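Local coordinates for heat-inducible transcription repressor hrcA homolog (Thermotoga maritima, PDB 1STZ), which represses transcription of class I heat-shock operons such as groELS and grpE-dnaK-dnaJ, binding DNA at the CIRCE element, probably as a dimer, at the interface of chains A and B, the interface of chains A and C and the interface of chains B and C. Coordinates in Å, arbitrary orientation; residue numbers count along the deposited sequence, not the author numbering. Chains: chain A/B/C, Heat-inducible transcription repressor hrcA homolog.

Contact 1: the interface of chains A and B. Residues chain A 104, 107, 126, 129-130; chain B 180-182, 184.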
ATOM      1  N   ALA A 104      -4.461  -4.308  -5.279  1.00 31.57           N
ATOM      2  CA  ALA A 104      -4.798  -3.462  -4.144  1.00 30.75           C
ATOM      3  C   ALA A 104      -5.025  -4.277  -2.874  1.00 29.86           C
ATOM      4  O   ALA A 104      -4.483  -3.957  -1.815  1.00 28.62           O
ATOM      5  CB  ALA A 104      -6.014  -2.624  -4.457  1.00 30.76           C
ATOM      6  N   THR A 107      -2.034  -5.936  -0.984  1.00 28.60           N
ATOM      7  CA  THR A 107      -1.232  -5.116  -0.076  1.00 28.37           C
ATOM      8  C   THR A 107      -1.572  -5.334   1.386  1.00 28.74           C
ATOM      9  O   THR A 107      -0.857  -4.845   2.268  1.00 27.36           O
ATOM     10  CB  THR A 107      -1.326  -3.612  -0.374  1.00 28.23           C
ATOM     11  OG1 THR A 107      -2.641  -3.110  -0.037  1.00 27.91           O
ATOM     12  CG2 THR A 107      -1.097  -3.313  -1.863  1.00 27.42           C
ATOM     13  N   LEU A 126      -9.367  -1.565   5.046  1.00 19.62           N
ATOM     14  CA  LEU A 126      -9.010  -1.860   3.662  1.00 19.07           C
ATOM     15  C   LEU A 126     -10.250  -2.383   2.900  1.00 18.42           C
ATOM     16  O   LEU A 126     -10.489  -2.013   1.754  1.00 16.81           O
ATOM     17  CB  LEU A 126      -7.885  -2.882   3.585  1.00 18.67           C
ATOM     18  CG  LEU A 126      -7.407  -3.189   2.160  1.00 19.87           C
ATOM     19  CD1 LEU A 126      -6.793  -1.964   1.500  1.00 19.51           C
ATOM     20  CD2 LEU A 126      -6.381  -4.315   2.147  1.00 22.25           C
ATOM     21  N   ARG A 129     -12.656   0.567   2.287  1.00 21.71           N
ATOM     22  CA  ARG A 129     -12.105   1.439   1.255  1.00 23.16           C
ATOM     23  C   ARG A 129     -12.225   0.880  -0.162  1.00 22.72           C
ATOM     24  O   ARG A 129     -12.644   1.590  -1.069  1.00 24.53           O
ATOM     25  CB  ARG A 129     -10.652   1.740   1.546  1.00 23.60           C
ATOM     26  CG  ARG A 129     -10.038   2.683   0.554  1.00 26.89           C
ATOM     27  CD  ARG A 129      -8.813   3.377   1.073  1.00 30.49           C
ATOM     28  NE  ARG A 129      -7.830   2.433   1.599  1.00 33.98           N
ATOM     29  CZ  ARG A 129      -6.544   2.720   1.809  1.00 36.79           C
ATOM     30  NH1 ARG A 129      -6.060   3.931   1.524  1.00 39.23           N
ATOM     31  NH2 ARG A 129      -5.731   1.788   2.308  1.00 37.08           N
ATOM     32  N   LEU A 130     -11.892  -0.389  -0.339  1.00 21.59           N
ATOM     33  CA  LEU A 130     -11.836  -1.004  -1.662  1.00 20.99           C
ATOM     34  C   LEU A 130     -13.215  -1.331  -2.247  1.00 20.28           C
ATOM     35  O   LEU A 130     -13.345  -1.494  -3.443  1.00 20.83           O
ATOM     36  CB  LEU A 130     -11.011  -2.288  -1.610  1.00 20.52           C
ATOM     37  CG  LEU A 130      -9.550  -2.168  -1.213  1.00 21.21           C
ATOM     38  CD1 LEU A 130      -8.853  -3.502  -1.413  1.00 20.71           C
ATOM     39  CD2 LEU A 130      -8.850  -1.048  -1.987  1.00 22.43           C
TER
ATOM     40  N   GLU B 180      -9.020  -2.094  -8.478  1.00 24.99           N
ATOM     41  CA  GLU B 180      -9.410  -0.920  -7.677  1.00 25.40           C
ATOM     42  C   GLU B 180      -8.207  -0.064  -7.388  1.00 25.21           C
ATOM     43  O   GLU B 180      -7.102  -0.572  -7.225  1.00 25.46           O
ATOM     44  CB  GLU B 180     -10.009  -1.267  -6.307  1.00 25.35           C
ATOM     45  CG  GLU B 180     -10.997  -2.388  -6.301  1.00 25.57           C
ATOM     46  CD  GLU B 180     -10.313  -3.719  -6.155  1.00 23.88           C
ATOM     47  OE1 GLU B 180     -10.216  -4.400  -7.176  1.00 23.53           O
ATOM     48  OE2 GLU B 180      -9.879  -4.071  -5.037  1.00 22.33           O
ATOM     49  N   ARG B 181      -8.460   1.229  -7.252  1.00 25.55           N
ATOM     50  CA  ARG B 181      -7.435   2.207  -6.921  1.00 25.95           C
ATOM     51  C   ARG B 181      -7.019   2.058  -5.467  1.00 25.50           C
ATOM     52  O   ARG B 181      -7.760   1.567  -4.640  1.00 25.22           O
ATOM     53  CB  ARG B 181      -7.971   3.633  -7.120  1.00 26.67           C
ATOM     54  CG  ARG B 181      -7.233   4.460  -8.172  1.00 29.04           C
ATOM     55  CD  ARG B 181      -7.691   5.925  -8.259  1.00 30.70           C
ATOM     56  NE  ARG B 181      -7.937   6.483  -6.926  1.00 32.61           N
ATOM     57  CZ  ARG B 181      -6.988   6.775  -6.028  1.00 33.47           C
ATOM     58  NH1 ARG B 181      -5.699   6.595  -6.304  1.00 33.60           N
ATOM     59  NH2 ARG B 181      -7.332   7.264  -4.837  1.00 34.17           N
ATOM     60  N   LEU B 182      -5.809   2.512  -5.194  1.00 25.50           N
ATOM     61  CA  LEU B 182      -5.277   2.643  -3.868  1.00 25.44           C
ATOM     62  C   LEU B 182      -4.389   3.879  -3.876  1.00 25.27           C
ATOM     63  O   LEU B 182      -4.013   4.366  -4.938  1.00 25.36           O
ATOM     64  CB  LEU B 182      -4.445   1.392  -3.569  1.00 26.06           C
ATOM     65  CG  LEU B 182      -4.367   0.897  -2.138  1.00 25.78           C
ATOM     66  CD1 LEU B 182      -5.740   0.758  -1.548  1.00 25.96           C
ATOM     67  CD2 LEU B 182      -3.620  -0.418  -2.120  1.00 27.34           C
ATOM     68  N   TRP B 184      -1.262   4.713  -4.088  1.00 23.65           N
ATOM     69  CA  TRP B 184      -0.039   4.029  -4.492  1.00 23.27           C
ATOM     70  C   TRP B 184       1.203   4.798  -4.083  1.00 23.54           C
ATOM     71  O   TRP B 184       2.271   4.208  -3.941  1.00 22.99           O
ATOM     72  CB  TRP B 184      -0.039   3.761  -5.999  1.00 23.01           C
ATOM     73  CG  TRP B 184      -1.159   2.833  -6.409  1.00 22.49           C
ATOM     74  CD1 TRP B 184      -2.262   3.151  -7.161  1.00 23.13           C
ATOM     75  CD2 TRP B 184      -1.289   1.451  -6.080  1.00 20.40           C
ATOM     76  NE1 TRP B 184      -3.065   2.044  -7.315  1.00 22.84           N
ATOM     77  CE2 TRP B 184      -2.491   0.987  -6.658  1.00 22.28           C
ATOM     78  CE3 TRP B 184      -0.516   0.549  -5.341  1.00 22.20           C
ATOM     79  CZ2 TRP B 184      -2.932  -0.332  -6.518  1.00 21.41           C
ATOM     80  CZ3 TRP B 184      -0.957  -0.766  -5.211  1.00 21.80           C
ATOM     81  CH2 TRP B 184      -2.146  -1.194  -5.807  1.00 21.02           C
TER
HETATM   82  O   HOH W   1      -6.581  -3.762  -7.543  1.00 36.70           O

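Contact 2: the interface of chains A and C. Residues chain A 112-114; chain C 174-177.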
ATOM      1  N   PRO A 112       4.396  -8.182  10.693  1.00 31.72           N
ATOM      2  CA  PRO A 112       4.676  -8.758  11.990  1.00 29.31           C
ATOM      3  C   PRO A 112       3.875  -8.099  13.108  1.00 26.50           C
ATOM      4  O   PRO A 112       4.328  -8.175  14.223  1.00 25.46           O
ATOM      5  CB  PRO A 112       6.183  -8.520  12.129  1.00 29.60           C
ATOM      6  CG  PRO A 112       6.467  -7.325  11.264  1.00 30.12           C
ATOM      7  CD  PRO A 112       5.227  -6.985  10.502  1.00 31.70           C
ATOM      8  N   LEU A 113       2.721  -7.492  12.842  1.00 23.93           N
ATOM      9  CA  LEU A 113       1.864  -7.010  13.934  1.00 22.74           C
ATOM     10  C   LEU A 113       1.398  -8.149  14.843  1.00 21.12           C
ATOM     11  O   LEU A 113       1.098  -9.230  14.370  1.00 20.54           O
ATOM     12  CB  LEU A 113       0.637  -6.278  13.399  1.00 23.39           C
ATOM     13  CG  LEU A 113       0.903  -5.071  12.510  1.00 23.28           C
ATOM     14  CD1 LEU A 113      -0.418  -4.508  12.094  1.00 24.03           C
ATOM     15  CD2 LEU A 113       1.771  -4.045  13.232  1.00 23.98           C
ATOM     16  N   ALA A 114       1.349  -7.890  16.143  1.00 19.71           N
ATOM     17  CA  ALA A 114       0.981  -8.873  17.150  1.00 18.88           C
ATOM     18  C   ALA A 114      -0.269  -8.478  17.971  1.00 18.53           C
ATOM     19  O   ALA A 114      -0.673  -9.211  18.844  1.00 18.74           O
ATOM     20  CB  ALA A 114       2.182  -9.098  18.086  1.00 18.91           C
TER
ATOM     21  N   THR C 174       3.675  -0.379  19.330  1.00 20.43           N
ATOM     22  CA  THR C 174       3.388  -1.459  18.383  1.00 19.90           C
ATOM     23  C   THR C 174       3.931  -2.790  18.870  1.00 18.48           C
ATOM     24  O   THR C 174       5.134  -3.008  18.874  1.00 18.11           O
ATOM     25  CB  THR C 174       4.028  -1.176  17.007  1.00 20.21           C
ATOM     26  OG1 THR C 174       3.686   0.136  16.548  1.00 22.05           O
ATOM     27  CG2 THR C 174       3.444  -2.099  15.944  1.00 21.42           C
ATOM     28  N   PRO C 175       3.053  -3.684  19.294  1.00 17.47           N
ATOM     29  CA  PRO C 175       3.452  -5.071  19.530  1.00 16.60           C
ATOM     30  C   PRO C 175       3.819  -5.753  18.199  1.00 16.05           C
ATOM     31  O   PRO C 175       3.121  -5.591  17.199  1.00 14.87           O
ATOM     32  CB  PRO C 175       2.211  -5.696  20.172  1.00 16.73           C
ATOM     33  CG  PRO C 175       1.352  -4.552  20.562  1.00 17.36           C
ATOM     34  CD  PRO C 175       1.641  -3.438  19.626  1.00 17.31           C
ATOM     35  N   ILE C 176       4.921  -6.494  18.202  1.00 16.15           N
ATOM     36  CA  ILE C 176       5.454  -7.119  16.990  1.00 16.65           C
ATOM     37  C   ILE C 176       5.695  -8.606  17.237  1.00 16.78           C
ATOM     38  O   ILE C 176       6.247  -8.990  18.252  1.00 16.61           O
ATOM     39  CB  ILE C 176       6.748  -6.384  16.561  1.00 17.18           C
ATOM     40  CG1 ILE C 176       6.422  -4.949  16.148  1.00 17.53           C
ATOM     41  CG2 ILE C 176       7.486  -7.111  15.427  1.00 17.32           C
ATOM     42  CD1 ILE C 176       7.617  -4.126  15.822  1.00 19.54           C
ATOM     43  N   LYS C 177       5.241  -9.426  16.305  1.00 17.74           N
ATOM     44  CA  LYS C 177       5.416 -10.863  16.322  1.00 19.23           C
ATOM     45  C   LYS C 177       6.761 -11.155  15.672  1.00 20.22           C
ATOM     46  O   LYS C 177       7.023 -10.727  14.552  1.00 20.70           O
ATOM     47  CB  LYS C 177       4.284 -11.519  15.518  1.00 19.51           C
ATOM     48  CG  LYS C 177       4.114 -13.006  15.727  1.00 21.62           C
ATOM     49  CD  LYS C 177       2.662 -13.469  15.519  1.00 23.19           C
ATOM     50  CE  LYS C 177       2.029 -12.901  14.256  1.00 23.65           C
ATOM     51  NZ  LYS C 177       0.907 -13.753  13.788  1.00 24.84           N
TER
HETATM   52  O   HOH W   2       0.571  -4.755  16.622  1.00 24.48           O

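Contact 3: the interface of chains B and C. Residues chain B 196; chain C 206, 208-209, 211.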
ATOM      1  N   ARG B 196      15.355   0.567  -0.057  1.00 16.96           N
ATOM      2  CA  ARG B 196      16.325   1.584  -0.407  1.00 18.23           C
ATOM      3  C   ARG B 196      17.539   1.366   0.454  1.00 17.77           C
ATOM      4  O   ARG B 196      17.432   1.357   1.678  1.00 18.11           O
ATOM      5  CB  ARG B 196      15.731   2.975  -0.191  1.00 19.42           C
ATOM      6  CG  ARG B 196      16.522   4.113  -0.795  1.00 23.78           C
ATOM      7  CD  ARG B 196      15.667   5.338  -1.141  1.00 28.21           C
ATOM      8  NE  ARG B 196      15.405   6.182   0.015  1.00 31.94           N
ATOM      9  CZ  ARG B 196      16.310   6.976   0.602  1.00 35.14           C
ATOM     10  NH1 ARG B 196      17.564   7.054   0.153  1.00 35.00           N
ATOM     11  NH2 ARG B 196      15.956   7.699   1.658  1.00 36.20           N
TER
ATOM     12  N   GLY C 206      11.753  10.800   3.817  1.00 29.28           N
ATOM     13  CA  GLY C 206      12.784   9.934   3.274  1.00 29.46           C
ATOM     14  C   GLY C 206      14.173  10.514   3.477  1.00 29.86           C
ATOM     15  O   GLY C 206      15.120  10.118   2.791  1.00 29.89           O
ATOM     16  N   ILE C 208      16.238  10.172   6.016  1.00 30.90           N
ATOM     17  CA  ILE C 208      17.180   9.346   6.777  1.00 31.00           C
ATOM     18  C   ILE C 208      17.760   8.263   5.870  1.00 31.67           C
ATOM     19  O   ILE C 208      17.152   7.209   5.664  1.00 31.76           O
ATOM     20  CB  ILE C 208      16.491   8.760   8.026  1.00 30.80           C
ATOM     21  CG1 ILE C 208      16.344   9.862   9.077  1.00 30.29           C
ATOM     22  CG2 ILE C 208      17.282   7.589   8.620  1.00 30.67           C
ATOM     23  CD1 ILE C 208      15.121   9.735   9.884  1.00 30.49           C
ATOM     24  N   GLU C 209      18.950   8.540   5.339  1.00 32.40           N
ATOM     25  CA  GLU C 209      19.514   7.746   4.253  1.00 32.85           C
ATOM     26  C   GLU C 209      20.760   6.970   4.678  1.00 33.30           C
ATOM     27  O   GLU C 209      21.796   7.047   4.016  1.00 33.28           O
ATOM     28  CB  GLU C 209      19.799   8.641   3.030  1.00 33.11           C
ATOM     29  CG  GLU C 209      20.648   9.885   3.290  1.00 33.44           C
ATOM     30  CD  GLU C 209      21.111  10.560   2.005  1.00 33.91           C
ATOM     31  OE1 GLU C 209      21.975   9.983   1.303  1.00 34.57           O
ATOM     32  OE2 GLU C 209      20.616  11.667   1.693  1.00 34.56           O
ATOM     33  N   LEU C 211      22.005   3.963   4.214  1.00 34.36           N
ATOM     34  CA  LEU C 211      21.818   2.807   3.342  1.00 34.26           C
ATOM     35  C   LEU C 211      22.914   1.765   3.569  1.00 34.53           C
ATOM     36  O   LEU C 211      23.766   1.551   2.694  1.00 34.93           O
ATOM     37  CB  LEU C 211      21.812   3.269   1.873  1.00 34.33           C
ATOM     38  CG  LEU C 211      20.744   4.305   1.470  1.00 33.67           C
ATOM     39  CD1 LEU C 211      20.549   4.353  -0.050  1.00 33.80           C
ATOM     40  CD2 LEU C 211      19.417   4.053   2.175  1.00 33.96           C
TER

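Contact 4: the interface of chains B and C. Residues chain B 193; chain C 203, 218, 221-222, 225.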
ATOM      1  N   PHE B 193      11.158   2.526   2.160  1.00 16.69           N
ATOM      2  CA  PHE B 193      11.681   2.216   3.506  1.00 16.99           C
ATOM      3  C   PHE B 193      12.273   0.806   3.544  1.00 16.54           C
ATOM      4  O   PHE B 193      13.307   0.598   4.157  1.00 16.65           O
ATOM      5  CB  PHE B 193      10.595   2.341   4.594  1.00 17.36           C
ATOM      6  CG  PHE B 193      10.238   3.760   4.945  1.00 19.13           C
ATOM      7  CD1 PHE B 193       8.930   4.201   4.844  1.00 21.37           C
ATOM      8  CD2 PHE B 193      11.216   4.659   5.359  1.00 21.62           C
ATOM      9  CE1 PHE B 193       8.594   5.519   5.168  1.00 23.40           C
ATOM     10  CE2 PHE B 193      10.889   5.978   5.685  1.00 23.35           C
ATOM     11  CZ  PHE B 193       9.576   6.406   5.585  1.00 23.54           C
TER
ATOM     12  N   VAL C 203      11.695  11.386   9.034  1.00 25.87           N
ATOM     13  CA  VAL C 203      11.500   9.999   8.610  1.00 26.09           C
ATOM     14  C   VAL C 203      10.495   9.962   7.450  1.00 26.54           C
ATOM     15  O   VAL C 203      10.749   9.298   6.443  1.00 26.31           O
ATOM     16  CB  VAL C 203      11.040   9.084   9.754  1.00 25.92           C
ATOM     17  CG1 VAL C 203      11.151   7.627   9.333  1.00 25.51           C
ATOM     18  CG2 VAL C 203      11.857   9.341  11.024  1.00 25.60           C
ATOM     19  N   ARG C 218      14.635  -1.282   9.187  1.00 17.17           N
ATOM     20  CA  ARG C 218      13.846  -0.649   8.121  1.00 17.70           C
ATOM     21  C   ARG C 218      12.355  -0.857   8.291  1.00 17.91           C
ATOM     22  O   ARG C 218      11.563   0.009   7.960  1.00 17.63           O
ATOM     23  CB  ARG C 218      14.250  -1.192   6.763  1.00 17.25           C
ATOM     24  CG  ARG C 218      15.617  -0.782   6.363  1.00 17.49           C
ATOM     25  CD  ARG C 218      16.128  -1.518   5.140  1.00 18.82           C
ATOM     26  NE  ARG C 218      17.489  -1.114   4.807  1.00 20.40           N
ATOM     27  CZ  ARG C 218      17.825   0.080   4.350  1.00 21.50           C
ATOM     28  NH1 ARG C 218      16.909   1.017   4.139  1.00 24.22           N
ATOM     29  NH2 ARG C 218      19.087   0.348   4.088  1.00 21.88           N
ATOM     30  N   GLU C 221      11.426   1.678  10.820  1.00 22.16           N
ATOM     31  CA  GLU C 221      11.430   2.988  10.192  1.00 22.73           C
ATOM     32  C   GLU C 221      10.159   3.228   9.373  1.00 22.58           C
ATOM     33  O   GLU C 221       9.695   4.362   9.272  1.00 22.21           O
ATOM     34  CB  GLU C 221      12.649   3.107   9.308  1.00 23.11           C
ATOM     35  CG  GLU C 221      13.011   4.517   8.902  1.00 25.68           C
ATOM     36  CD  GLU C 221      14.372   4.573   8.240  1.00 28.31           C
ATOM     37  OE1 GLU C 221      14.594   5.498   7.425  1.00 32.03           O
ATOM     38  OE2 GLU C 221      15.208   3.686   8.527  1.00 29.75           O
ATOM     39  N   SER C 222       9.596   2.169   8.799  1.00 22.38           N
ATOM     40  CA  SER C 222       8.362   2.296   8.024  1.00 22.84           C
ATOM     41  C   SER C 222       7.122   2.535   8.905  1.00 23.68           C
ATOM     42  O   SER C 222       6.150   3.142   8.450  1.00 23.42           O
ATOM     43  CB  SER C 222       8.168   1.084   7.093  1.00 22.49           C
ATOM     44  OG  SER C 222       7.957  -0.112   7.817  1.00 22.76           O
ATOM     45  N   GLY C 225       7.415   6.151   9.940  1.00 26.87           N
ATOM     46  CA  GLY C 225       7.240   6.950   8.733  1.00 26.67           C
ATOM     47  C   GLY C 225       5.877   6.806   8.075  1.00 26.55           C
ATOM     48  O   GLY C 225       5.637   7.371   7.013  1.00 26.21           O
TER

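Contact 1: the interface of chains A and B
B:Leu182 of one HrcA-family repressor chain pushes its two methyl groups into a shallow groove on chain A. The groove is lined by A:Ala104, A:Thr107, A:Arg129 and A:Leu130. This is the tight part of the patch. The B:Leu182 CD1 methyl lies 3.6 Å from A:Leu130 CD2, and the two side chains cross obliquely. The same methyl sits over the centre of the A:Arg129 guanidinium, 3.9 Å above its plane. A bend at chi3 (53°) in the arginine turns this face to the leucine. B:Leu182 CD2 meets A:Thr107 tip to tip, 3.5 Å from A:Thr107 OG1 and 3.8 Å from A:Thr107 CG2. A:Thr107 OG1 is turned between the backbone N and the carbonyl carbon (chi1 70°) and donates a 2.7 Å hydrogen bond to A:Ala104 O. That bond holds the hydroxyl beside the methyl. A glycine in place of the threonine takes away hydroxyl and methyl, and would probably leave A:Ala104 O without this donor and a gap beside B:Leu182 CD2. A:Ala104 CB is 3.6 Å from B:Glu180 O. The patch is looser at the B:Glu180 carboxylate, whose OE2 comes no nearer than 3.8 Å to A:Leu130 CD1. A water on this side, 3.1 Å from A:Ala104 N, links it to B:Glu180 O. B:Trp184 and A:Leu126 touch the partner only slightly. The A/B pairing is not an exact two-fold and may come from crystal packing.

Contact 2: the interface of chains A and C
The loop A:Pro112 to A:Ala114 meets strand 173-177 of chain C at a steep angle, and A:Leu113 forms an antiparallel beta bridge with C:Ile176. Two backbone hydrogen bonds join them. C:Lys177 N donates to A:Pro112 O over 2.6 Å, and the bond is fairly straight at 164° at the hydrogen. A:Ala114 N donates to C:Pro175 O over 3.1 Å. This second bond is less regular, since the donor stands well above the carbonyl plane. A water backs it up, 2.7 Å from C:Pro175 O and also within reach of A:Ala114 N. Small apolar contacts flank the bonds. A:Leu113 CD2 touches C:Thr174 CG2 at 3.7 Å. At chi1 -51° the C:Thr174 hydroxyl swings to the N side, which leaves the methyl CG2 to meet the leucine. A:Pro112 CB lies 3.8 Å from C:Ile176 CG2. A:Ala114 CB rests on the C:Ile176-C:Lys177 peptide. The A/C interface is two-fold symmetric, so the twin pairing occurs with the chains exchanged, as suits a dimer. Within chain A the loop joins helix 103-106 to helix 116-131; in chain C the partner is the strand just before helix 184-195.

Contact 3: the interface of chains B and C
The guanidinium of B:Arg196 reaches in among loop residues of chain C, with different neighbours about its plane. The backbone O of C:Gly206 lies beyond its NH2 end, displaced to one side of the plane. C:Leu211 CD2 stands over the opposite face near NH1, and CD1 lies farther out beyond NH1. C:Glu209 CB faces the margin between NH1 and NH2, 4.0 Å from B:Arg196 NH1. C:Gly206 O is 2.8 Å from B:Arg196 NH2, but the N-H does not point at it. The pair is therefore a close polar approach and not a hydrogen bond. The carboxylate of C:Glu209 is turned nearly perpendicular to the guanidinium, at 82°. Its OE1 stays 5.4 Å from B:Arg196 NH1, too far for direct contact. The opposite charges may still attract weakly at this range. The arginine stem packs on C:Leu211, whose CD1 is 4.1 Å from B:Arg196 CG. C:Leu211 CD2 turns to the backbone, 3.4 Å from B:Arg196 O. The arginine leaves its backbone with CG anti to N (chi1 -167°) and then bends at chi3 (81°). This carries the stem past the leucine and delivers the charged end to C:Gly206. C:Ile208 adds little. The B/C interface is not an exact two-fold and may be a crystal contact. B:Arg196 directly follows helix 184-195. C:Gly206, with a positive phi, follows the short helix 200-204, and the other chain C residues lie in the loop leading to helix 215-224.

Contact 4: the interface of chains B and C
The backbone O of B:Phe193 is skirted by the side chain of C:Arg218. C:Arg218 CB lies 3.3 Å from B:Phe193 O, and CG and CD follow alongside. The extended chain then brings the guanidinium edge-on, with the oxygen in its plane. C:Arg218 NH1 remains 3.6 Å from B:Phe193 O, so the approach is polar but longer than a usual hydrogen bond. The phenyl ring of B:Phe193 does most of the packing. It lies over the helix that carries C:Glu221 and C:Ser222. The backbone O of C:Glu221 sits under the centre of one face, 4.0 Å from the ring plane. C:Ser222 CB packs against B:Phe193 CB at 3.7 Å, and its CA lies near the ring carbons CG and CD1. The far edge meets C:Val203 O in the ring plane, 3.2 Å from B:Phe193 CZ. Such a carbonyl is likely drawn to the slightly positive ring hydrogens. The C:Glu221 side chain crosses that of B:Phe193 at about a right angle, its carboxylate plane turned 60° from the ring. B:Phe193 places CG anti to the carbonyl carbon (chi1 -75°), which lays the ring across the helix. Replacing B:Phe193 with an alanine is likely to leave a gap between C:Val203 and C:Ser222 and to strip C:Val203 O of its aromatic edge. This patch too may be a crystal contact. B:Phe193 stands near the end of helix 184-195 and packs between helix 200-204 and the C-terminal part of helix 215-224.

Contacts 3 and 4 are neighbours, with C-alpha centres about 8 Å apart. Contact 4 uses B:Phe193 near the end of helix 184-195, and contact 3 uses B:Arg196 just after it, so they probably act as one footing on chain C. Contact 1 lies about 21 Å from contact 4 and 26 Å from contact 3, and uses the segment leading into the same helix. Chain B thus touches A and C through the two ends of one helix. Contact 2 is about 16 Å from contact 4. It belongs to the two-fold A/C pair, the likelier biological dimer, against which chain B may simply pack in the crystal.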